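Local coordinates for protein glutathione reductase (Bartonella henselae, PDB 3O0H) that probably reduces glutathione disulfide to glutathione with NADPH, passing electrons through its bound FAD and a redox-active disulfide, at residues B[389-395]-B[409-415]; B[449-455]-B[466-470]. One frame throughout, in Å; residues are numbered along the deposited sequence.

Contact 1 (B[389-395]-B[409-415])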
ATOM      1  N   GLU B 389       1.000  -6.867  24.660  1.00 22.12           N
ATOM      2  CA  GLU B 389       0.611  -5.484  24.514  1.00 22.51           C
ATOM      3  C   GLU B 389      -0.115  -5.391  23.159  1.00 21.08           C
ATOM      4  O   GLU B 389       0.347  -5.931  22.157  1.00 19.28           O
ATOM      5  CB  GLU B 389       1.850  -4.596  24.509  1.00 23.68           C
ATOM      6  CG  GLU B 389       2.601  -4.507  25.858  1.00 28.70           C
ATOM      7  CD  GLU B 389       3.927  -3.769  25.736  1.00 30.13           C
ATOM      8  OE1 GLU B 389       4.372  -3.486  24.603  1.00 33.61           O
ATOM      9  OE2 GLU B 389       4.534  -3.505  26.751  1.00 35.08           O
ATOM     10  N   ILE B 390      -1.263  -4.724  23.162  1.00 21.50           N
ATOM     11  CA  ILE B 390      -2.088  -4.555  21.961  1.00 19.28           C
ATOM     12  C   ILE B 390      -2.126  -3.075  21.566  1.00 18.86           C
ATOM     13  O   ILE B 390      -2.499  -2.205  22.375  1.00 21.22           O
ATOM     14  CB  ILE B 390      -3.511  -5.023  22.211  1.00 20.71           C
ATOM     15  CG1 ILE B 390      -3.551  -6.502  22.610  1.00 22.70           C
ATOM     16  CG2 ILE B 390      -4.377  -4.746  20.964  1.00 18.69           C
ATOM     17  CD1 ILE B 390      -3.077  -7.434  21.516  1.00 22.10           C
ATOM     18  N   TYR B 391      -1.777  -2.795  20.321  1.00 16.59           N
ATOM     19  CA  TYR B 391      -1.822  -1.459  19.787  1.00 17.71           C
ATOM     20  C   TYR B 391      -2.835  -1.511  18.656  1.00 17.52           C
ATOM     21  O   TYR B 391      -2.589  -2.154  17.634  1.00 17.73           O
ATOM     22  CB  TYR B 391      -0.456  -0.997  19.272  1.00 17.93           C
ATOM     23  CG  TYR B 391       0.602  -0.976  20.380  1.00 19.37           C
ATOM     24  CD1 TYR B 391       0.994   0.216  20.980  1.00 20.59           C
ATOM     25  CD2 TYR B 391       1.236  -2.159  20.781  1.00 18.95           C
ATOM     26  CE1 TYR B 391       1.979   0.237  21.994  1.00 23.48           C
ATOM     27  CE2 TYR B 391       2.229  -2.158  21.802  1.00 18.45           C
ATOM     28  CZ  TYR B 391       2.590  -0.962  22.396  1.00 21.64           C
ATOM     29  OH  TYR B 391       3.544  -0.952  23.371  1.00 24.59           O
ATOM     30  N   ARG B 392      -3.982  -0.886  18.904  1.00 19.11           N
ATOM     31  CA  ARG B 392      -5.176  -1.001  18.066  1.00 18.39           C
ATOM     32  C   ARG B 392      -5.694   0.364  17.673  1.00 19.20           C
ATOM     33  O   ARG B 392      -5.851   1.260  18.523  1.00 22.10           O
ATOM     34  CB  ARG B 392      -6.247  -1.729  18.863  1.00 19.17           C
ATOM     35  CG  ARG B 392      -7.508  -2.119  18.095  1.00 21.14           C
ATOM     36  CD  ARG B 392      -8.483  -2.858  19.015  1.00 24.61           C
ATOM     37  NE  ARG B 392      -9.669  -3.358  18.311  1.00 24.79           N
ATOM     38  CZ  ARG B 392     -10.719  -2.610  17.964  1.00 28.93           C
ATOM     39  NH1 ARG B 392     -10.752  -1.312  18.240  1.00 29.27           N
ATOM     40  NH2 ARG B 392     -11.756  -3.161  17.337  1.00 29.57           N
ATOM     41  N   THR B 393      -6.000   0.529  16.385  1.00 18.85           N
ATOM     42  CA  THR B 393      -6.611   1.770  15.929  1.00 20.44           C
ATOM     43  C   THR B 393      -7.610   1.513  14.830  1.00 19.35           C
ATOM     44  O   THR B 393      -7.343   0.732  13.939  1.00 16.88           O
ATOM     45  CB  THR B 393      -5.560   2.838  15.459  1.00 21.36           C
ATOM     46  OG1 THR B 393      -6.251   4.065  15.178  1.00 22.46           O
ATOM     47  CG2 THR B 393      -4.776   2.385  14.225  1.00 21.85           C
ATOM     48  N   VAL B 394      -8.758   2.191  14.909  1.00 20.21           N
ATOM     49  CA  VAL B 394      -9.754   2.181  13.845  1.00 20.19           C
ATOM     50  C   VAL B 394      -9.929   3.666  13.525  1.00 20.82           C
ATOM     51  O   VAL B 394     -10.204   4.452  14.416  1.00 21.21           O
ATOM     52  CB  VAL B 394     -11.118   1.606  14.287  1.00 22.82           C
ATOM     53  CG1 VAL B 394     -12.168   1.781  13.137  1.00 25.55           C
ATOM     54  CG2 VAL B 394     -11.017   0.152  14.716  1.00 20.94           C
ATOM     55  N   PHE B 395      -9.696   4.068  12.291  1.00 19.69           N
ATOM     56  CA  PHE B 395      -9.786   5.477  11.970  1.00 21.37           C
ATOM     57  C   PHE B 395     -10.400   5.669  10.585  1.00 21.89           C
ATOM     58  O   PHE B 395     -10.468   4.754   9.793  1.00 20.16           O
ATOM     59  CB  PHE B 395      -8.405   6.144  12.107  1.00 21.83           C
ATOM     60  CG  PHE B 395      -7.393   5.653  11.098  1.00 20.79           C
ATOM     61  CD1 PHE B 395      -7.241   6.312   9.861  1.00 23.26           C
ATOM     62  CD2 PHE B 395      -6.653   4.524  11.347  1.00 21.50           C
ATOM     63  CE1 PHE B 395      -6.348   5.844   8.915  1.00 22.93           C
ATOM     64  CE2 PHE B 395      -5.721   4.043  10.398  1.00 20.07           C
ATOM     65  CZ  PHE B 395      -5.576   4.708   9.187  1.00 23.49           C
ATOM     66  N   MET B 409     -10.359   2.321   8.457  1.00 19.23           N
ATOM     67  CA  MET B 409      -9.143   1.534   8.372  1.00 18.10           C
ATOM     68  C   MET B 409      -8.926   1.020   9.780  1.00 16.80           C
ATOM     69  O   MET B 409      -9.050   1.785  10.758  1.00 15.14           O
ATOM     70  CB  MET B 409      -7.931   2.376   7.966  1.00 18.28           C
ATOM     71  CG  MET B 409      -6.555   1.606   8.062  1.00 20.50           C
ATOM     72  SD  MET B 409      -6.256   0.382   6.767  1.00 29.33           S
ATOM     73  CE  MET B 409      -7.188   1.199   5.507  1.00 18.95           C
ATOM     74  N   PHE B 410      -8.623  -0.259   9.869  1.00 15.71           N
ATOM     75  CA  PHE B 410      -8.314  -0.911  11.138  1.00 15.35           C
ATOM     76  C   PHE B 410      -6.881  -1.439  11.104  1.00 14.85           C
ATOM     77  O   PHE B 410      -6.497  -2.100  10.147  1.00 14.74           O
ATOM     78  CB  PHE B 410      -9.284  -2.050  11.333  1.00 16.30           C
ATOM     79  CG  PHE B 410      -8.868  -2.982  12.395  1.00 15.90           C
ATOM     80  CD1 PHE B 410      -9.123  -2.672  13.726  1.00 16.77           C
ATOM     81  CD2 PHE B 410      -8.176  -4.156  12.077  1.00 17.70           C
ATOM     82  CE1 PHE B 410      -8.732  -3.500  14.732  1.00 16.87           C
ATOM     83  CE2 PHE B 410      -7.781  -5.035  13.099  1.00 17.76           C
ATOM     84  CZ  PHE B 410      -8.045  -4.690  14.421  1.00 17.46           C
ATOM     85  N   MET B 411      -6.076  -1.136  12.113  1.00 14.37           N
ATOM     86  CA  MET B 411      -4.705  -1.665  12.190  1.00 14.56           C
ATOM     87  C   MET B 411      -4.465  -2.117  13.629  1.00 14.40           C
ATOM     88  O   MET B 411      -4.817  -1.398  14.594  1.00 15.66           O
ATOM     89  CB  MET B 411      -3.667  -0.610  11.825  1.00 13.59           C
ATOM     90  CG  MET B 411      -3.681  -0.195  10.356  1.00 17.72           C
ATOM     91  SD  MET B 411      -2.697   1.317  10.003  1.00 20.08           S
ATOM     92  CE  MET B 411      -2.762   1.352   8.212  1.00 20.28           C
ATOM     93  N   LYS B 412      -3.896  -3.301  13.796  1.00 13.96           N
ATOM     94  CA  LYS B 412      -3.603  -3.772  15.146  1.00 13.66           C
ATOM     95  C   LYS B 412      -2.240  -4.460  15.179  1.00 13.31           C
ATOM     96  O   LYS B 412      -1.938  -5.281  14.339  1.00 14.17           O
ATOM     97  CB  LYS B 412      -4.724  -4.667  15.645  1.00 14.09           C
ATOM     98  CG  LYS B 412      -4.501  -5.201  17.032  1.00 15.14           C
ATOM     99  CD  LYS B 412      -5.735  -5.850  17.623  1.00 16.69           C
ATOM    100  CE  LYS B 412      -5.952  -7.256  17.106  1.00 18.40           C
ATOM    101  NZ  LYS B 412      -7.222  -7.907  17.553  1.00 15.05           N
ATOM    102  N   LEU B 413      -1.381  -4.065  16.119  1.00 14.21           N
ATOM    103  CA  LEU B 413      -0.126  -4.776  16.336  1.00 13.80           C
ATOM    104  C   LEU B 413      -0.203  -5.529  17.664  1.00 13.50           C
ATOM    105  O   LEU B 413      -0.679  -5.024  18.652  1.00 14.25           O
ATOM    106  CB  LEU B 413       1.022  -3.794  16.314  1.00 15.56           C
ATOM    107  CG  LEU B 413       1.234  -2.996  15.034  1.00 15.52           C
ATOM    108  CD1 LEU B 413       2.346  -1.966  15.201  1.00 15.50           C
ATOM    109  CD2 LEU B 413       1.507  -3.927  13.881  1.00 13.27           C
ATOM    110  N   VAL B 414       0.268  -6.766  17.655  1.00 13.11           N
ATOM    111  CA  VAL B 414       0.199  -7.635  18.787  1.00 12.89           C
ATOM    112  C   VAL B 414       1.653  -7.830  19.217  1.00 11.94           C
ATOM    113  O   VAL B 414       2.499  -8.266  18.443  1.00 13.14           O
ATOM    114  CB  VAL B 414      -0.453  -8.956  18.449  1.00 12.59           C
ATOM    115  CG1 VAL B 414      -0.439  -9.849  19.701  1.00 14.31           C
ATOM    116  CG2 VAL B 414      -1.902  -8.783  17.958  1.00 13.06           C
ATOM    117  N   VAL B 415       1.947  -7.491  20.449  1.00 14.28           N
ATOM    118  CA  VAL B 415       3.363  -7.373  20.859  1.00 14.36           C
ATOM    119  C   VAL B 415       3.660  -8.266  22.073  1.00 15.40           C
ATOM    120  O   VAL B 415       2.866  -8.320  23.001  1.00 18.49           O
ATOM    121  CB  VAL B 415       3.700  -5.873  21.100  1.00 15.47           C
ATOM    122  CG1 VAL B 415       5.119  -5.701  21.666  1.00 14.42           C
ATOM    123  CG2 VAL B 415       3.510  -5.076  19.773  1.00 13.87           C
TER
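Phe395 and Met409 pair at one end of two antiparallel strands, 389-395 and 409-415, whose axes approach to 4.7 Å at 176°. Eight backbone hydrogen bonds join them, two in each of the pairs Glu389-Val415, Tyr391-Leu413, Thr393-Met411 and Phe395-Met409. Between them, alpha carbons of non-hydrogen-bonded residues reach carbonyls of the neighbouring pairs, as where Lys412 CA lies 3.1 Å from Tyr391 O in a CA-H...O contact.

The face carrying Phe395, Tyr391 and Leu413 holds the contacts of two aromatic rings. CG of Phe395 sits between its backbone N and carbonyl carbon (chi1 66°), which folds the ring back over Met409. Met409 CB makes a CH-pi contact over one face of the Phe395 ring, 3.8 Å from the ring centroid, and Met409 CG reaches Phe395 CZ at 3.4 Å. Met411 SD comes to the edge of the same ring, 4.1 Å from CE2 of Phe395, a Met-aromatic contact. Farther along, CG2 of Val415 touches CE2 of Tyr391 at 3.8 Å.

On the other face Val394 CG2 meets the edge of the Phe410 ring, 3.5 Å from CD1. The extended Arg392 chain crosses the Phe410 side chain at about a right angle, and Phe410 CE1 lies over one guanidinium face, 3.7 Å from Arg392 NE, with the two planes 65° apart. Ile390 CG2 packs on Lys412 CD.

The charged ends turn to other partners: Arg392 NE and Lys412 NZ both pair with Asp233, and Lys412 also binds Glu378 and Asp231, acids that probably offset the like charges. Arg420 pairs with Glu389 and hydrogen-bonds Tyr391 OH. Strands 422-428 and 474-477 flank the pair, making it a central portion of the antiparallel sheet characteristic of the dimerisation domain in pyridine nucleotide-disulphide oxidoreductases.

Contact 2 (B[449-455]-B[466-470])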
ATOM      1  N   LYS B 449       8.768  -3.370  18.700  1.00 17.16           N
ATOM      2  CA  LYS B 449       7.823  -2.292  18.620  1.00 17.56           C
ATOM      3  C   LYS B 449       8.539  -0.929  18.682  1.00 19.25           C
ATOM      4  O   LYS B 449       8.103   0.042  18.043  1.00 18.80           O
ATOM      5  CB  LYS B 449       6.824  -2.434  19.766  1.00 17.76           C
ATOM      6  CG  LYS B 449       5.761  -1.327  19.821  1.00 18.82           C
ATOM      7  CD  LYS B 449       5.032  -1.113  18.468  1.00 18.08           C
ATOM      8  CE  LYS B 449       3.759  -0.211  18.682  1.00 18.47           C
ATOM      9  NZ  LYS B 449       4.054   1.059  19.402  1.00 15.38           N
ATOM     10  N   ASP B 450       9.657  -0.873  19.419  1.00 19.87           N
ATOM     11  CA  ASP B 450      10.487   0.317  19.497  1.00 21.22           C
ATOM     12  C   ASP B 450      11.009   0.800  18.149  1.00 20.27           C
ATOM     13  O   ASP B 450      11.162   1.990  17.943  1.00 20.01           O
ATOM     14  CB  ASP B 450      11.648   0.078  20.474  1.00 24.46           C
ATOM     15  CG  ASP B 450      11.143  -0.211  21.847  1.00 29.68           C
ATOM     16  OD1 ASP B 450      10.714   0.766  22.485  1.00 32.91           O
ATOM     17  OD2 ASP B 450      11.090  -1.414  22.243  1.00 35.30           O
ATOM     18  N   ILE B 451      11.281  -0.107  17.236  1.00 18.78           N
ATOM     19  CA  ILE B 451      11.797   0.264  15.922  1.00 17.98           C
ATOM     20  C   ILE B 451      10.667   0.845  15.072  1.00 18.62           C
ATOM     21  O   ILE B 451      10.892   1.796  14.306  1.00 18.89           O
ATOM     22  CB  ILE B 451      12.388  -0.933  15.163  1.00 17.77           C
ATOM     23  CG1 ILE B 451      13.620  -1.522  15.892  1.00 18.85           C
ATOM     24  CG2 ILE B 451      12.707  -0.547  13.673  1.00 16.92           C
ATOM     25  CD1 ILE B 451      14.707  -0.570  16.261  1.00 17.31           C
ATOM     26  N   PHE B 452       9.464   0.277  15.187  1.00 18.08           N
ATOM     27  CA  PHE B 452       8.287   0.871  14.555  1.00 18.69           C
ATOM     28  C   PHE B 452       8.143   2.323  15.005  1.00 20.01           C
ATOM     29  O   PHE B 452       7.942   3.232  14.179  1.00 20.92           O
ATOM     30  CB  PHE B 452       6.996   0.100  14.910  1.00 19.39           C
ATOM     31  CG  PHE B 452       6.778  -1.174  14.112  1.00 16.60           C
ATOM     32  CD1 PHE B 452       7.583  -2.291  14.283  1.00 17.09           C
ATOM     33  CD2 PHE B 452       5.716  -1.276  13.227  1.00 14.96           C
ATOM     34  CE1 PHE B 452       7.371  -3.480  13.570  1.00 16.63           C
ATOM     35  CE2 PHE B 452       5.502  -2.474  12.481  1.00 15.87           C
ATOM     36  CZ  PHE B 452       6.331  -3.571  12.658  1.00 13.46           C
ATOM     37  N   ASP B 453       8.219   2.553  16.322  1.00 20.71           N
ATOM     38  CA  ASP B 453       8.012   3.896  16.868  1.00 21.38           C
ATOM     39  C   ASP B 453       9.108   4.878  16.447  1.00 22.07           C
ATOM     40  O   ASP B 453       8.880   6.088  16.414  1.00 22.42           O
ATOM     41  CB  ASP B 453       7.982   3.861  18.395  1.00 22.94           C
ATOM     42  CG  ASP B 453       6.784   3.152  18.953  1.00 22.41           C
ATOM     43  OD1 ASP B 453       5.895   2.741  18.191  1.00 24.44           O
ATOM     44  OD2 ASP B 453       6.736   3.024  20.188  1.00 25.50           O
ATOM     45  N   LYS B 454      10.310   4.360  16.202  1.00 21.76           N
ATOM     46  CA  LYS B 454      11.461   5.184  15.833  1.00 24.36           C
ATOM     47  C   LYS B 454      11.400   5.584  14.349  1.00 21.71           C
ATOM     48  O   LYS B 454      12.101   6.486  13.903  1.00 21.77           O
ATOM     49  CB  LYS B 454      12.764   4.389  16.069  1.00 25.60           C
ATOM     50  CG  LYS B 454      13.978   5.201  16.375  1.00 31.67           C
ATOM     51  CD  LYS B 454      15.161   4.328  16.911  1.00 35.95           C
ATOM     52  CE  LYS B 454      15.598   3.228  15.934  1.00 37.44           C
ATOM     53  NZ  LYS B 454      16.975   2.618  16.220  1.00 37.62           N
ATOM     54  N   THR B 455      10.585   4.893  13.589  1.00 19.04           N
ATOM     55  CA  THR B 455      10.493   5.145  12.150  1.00 18.72           C
ATOM     56  C   THR B 455       9.732   6.442  11.916  1.00 18.31           C
ATOM     57  O   THR B 455       8.594   6.605  12.389  1.00 19.33           O
ATOM     58  CB  THR B 455       9.820   3.973  11.443  1.00 17.31           C
ATOM     59  OG1 THR B 455      10.601   2.761  11.638  1.00 17.41           O
ATOM     60  CG2 THR B 455       9.632   4.298   9.924  1.00 16.72           C
ATOM     61  N   LEU B 466       0.833   3.444  11.895  1.00 19.29           N
ATOM     62  CA  LEU B 466       1.564   2.284  12.421  1.00 20.01           C
ATOM     63  C   LEU B 466       2.852   2.654  13.139  1.00 20.44           C
ATOM     64  O   LEU B 466       3.367   1.864  13.930  1.00 20.52           O
ATOM     65  CB  LEU B 466       1.901   1.290  11.290  1.00 19.19           C
ATOM     66  CG  LEU B 466       0.727   0.452  10.815  1.00 21.67           C
ATOM     67  CD1 LEU B 466       0.943  -0.031   9.369  1.00 20.17           C
ATOM     68  CD2 LEU B 466       0.497  -0.711  11.805  1.00 19.16           C
ATOM     69  N   VAL B 467       3.375   3.860  12.885  1.00 20.78           N
ATOM     70  CA  VAL B 467       4.641   4.240  13.494  1.00 21.28           C
ATOM     71  C   VAL B 467       4.466   5.283  14.605  1.00 22.68           C
ATOM     72  O   VAL B 467       5.461   5.800  15.112  1.00 23.66           O
ATOM     73  CB  VAL B 467       5.651   4.715  12.440  1.00 20.93           C
ATOM     74  CG1 VAL B 467       5.917   3.583  11.460  1.00 19.36           C
ATOM     75  CG2 VAL B 467       5.199   6.009  11.721  1.00 20.94           C
ATOM     76  N   THR B 468       3.211   5.574  14.970  1.00 22.60           N
ATOM     77  CA  THR B 468       2.892   6.595  15.965  1.00 24.73           C
ATOM     78  C   THR B 468       1.937   6.095  17.047  1.00 25.13           C
ATOM     79  O   THR B 468       1.411   6.891  17.828  1.00 26.75           O
ATOM     80  CB  THR B 468       2.320   7.914  15.291  1.00 26.55           C
ATOM     81  OG1 THR B 468       1.225   7.571  14.438  1.00 27.77           O
ATOM     82  CG2 THR B 468       3.383   8.566  14.420  1.00 25.68           C
ATOM     83  N   MET B 469       1.755   4.774  17.156  1.00 23.87           N
ATOM     84  CA  MET B 469       0.971   4.236  18.267  1.00 25.21           C
ATOM     85  C   MET B 469       1.835   4.000  19.487  1.00 25.91           C
ATOM     86  O   MET B 469       2.058   2.872  19.891  1.00 24.51           O
ATOM     87  CB  MET B 469       0.274   2.953  17.872  1.00 24.53           C
ATOM     88  CG  MET B 469      -0.933   3.209  16.940  1.00 26.77           C
ATOM     89  SD  MET B 469      -1.827   1.674  16.652  1.00 29.94           S
ATOM     90  CE  MET B 469      -0.548   0.783  15.738  1.00 18.20           C
ATOM     91  N   TYR B 470       2.284   5.084  20.094  1.00 28.00           N
ATOM     92  CA  TYR B 470       3.319   5.015  21.112  1.00 29.19           C
ATOM     93  C   TYR B 470       2.833   4.306  22.372  1.00 30.48           C
ATOM     94  O   TYR B 470       3.593   3.567  22.982  1.00 30.97           O
ATOM     95  CB  TYR B 470       3.854   6.430  21.449  1.00 31.45           C
ATOM     96  CG  TYR B 470       4.485   7.123  20.259  1.00 32.80           C
ATOM     97  CD1 TYR B 470       5.525   6.526  19.583  1.00 33.69           C
ATOM     98  CD2 TYR B 470       4.031   8.367  19.804  1.00 35.79           C
ATOM     99  CE1 TYR B 470       6.101   7.122  18.496  1.00 35.84           C
ATOM    100  CE2 TYR B 470       4.620   8.984  18.709  1.00 34.98           C
ATOM    101  CZ  TYR B 470       5.656   8.351  18.063  1.00 33.99           C
ATOM    102  OH  TYR B 470       6.287   8.881  16.963  1.00 34.51           O
TER
HETATM  103  O   HOH W   1       5.381   1.469  21.829  1.00  7.65           O
HETATM  104  O   HOH W   2       3.638   2.577  16.422  1.00  8.75           O
HETATM  105  O   HOH W   3       8.635   8.676  15.793  1.00 19.26           O
HETATM  106  O   HOH W   4       7.300   7.620  14.439  1.00 13.84           O
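The short helix 449-454 of the dimerisation domain is joined to the loop 466-470 by a lysine-to-carbonyl hydrogen bond, bridging waters and close side-chain contacts. Lys449 NZ donates to Met469 O at 2.7 Å, approaching from above the carbonyl plane, and within the helix it forms a salt bridge of 2.8 Å with Asp453 OD1 on that oxygen's syn side. Bends at chi2 (51°) and chi4 (52°) curl the lysine chain toward the loop. One water accepts from Lys449 NZ and donates to Asp453 OD2 and Tyr470 O, while a second donates to Asp453 OD1 and Leu466 O and accepts from Met469 N. Through these two waters both carboxylate oxygens of Asp453 are linked to the loop backbone.

The Asp453 side chain also runs past Tyr470 in the opposite direction, its CG 3.7 Å from Tyr470 CD1 and its carboxylate plane 82° from the ring. Tyr470 CE1 meets Asp453 O at the ring edge, and a water joins Tyr470 OH to that carbonyl.

Val467 packs on Phe452 and Thr455: its CB lies 3.2 Å from Phe452 O, and its CG1 is 3.9 Å from Thr455 CB. Leu466 O approaches the edge of the Phe452 ring, 4.0 Å from CD2.

Phe452, Leu466 and Met469 pack on Leu413 of strand 409-416, and Met469 also reaches strand 387-395. Helix 432-444 borders Phe452 and Leu466, while in the second subunit Leu438 touches Leu466 and Ile441 touches Val467, so the contact lies on the sheet and forms part of the dimer interface.

Contact 1 is a central strand pair of the dimerisation-domain sheet; contact 2 lies on one face of that sheet, their centres 12 Å apart. They meet through Tyr391, whose CD1 is 3.1 Å from Met469 O and whose ring makes a cation-pi contact with Lys449, and through Met411 SD, 3.6 Å from Leu466 CG. Both are largely buried, although Tyr470 is exposed. Regular backbone bonding holds 389-395 to 409-415, whereas 449-455 and 466-470 are held by one direct hydrogen bond, several waters and side-chain packing. Another difference is the partner subunit: it packs against contact 2 but does not touch contact 1.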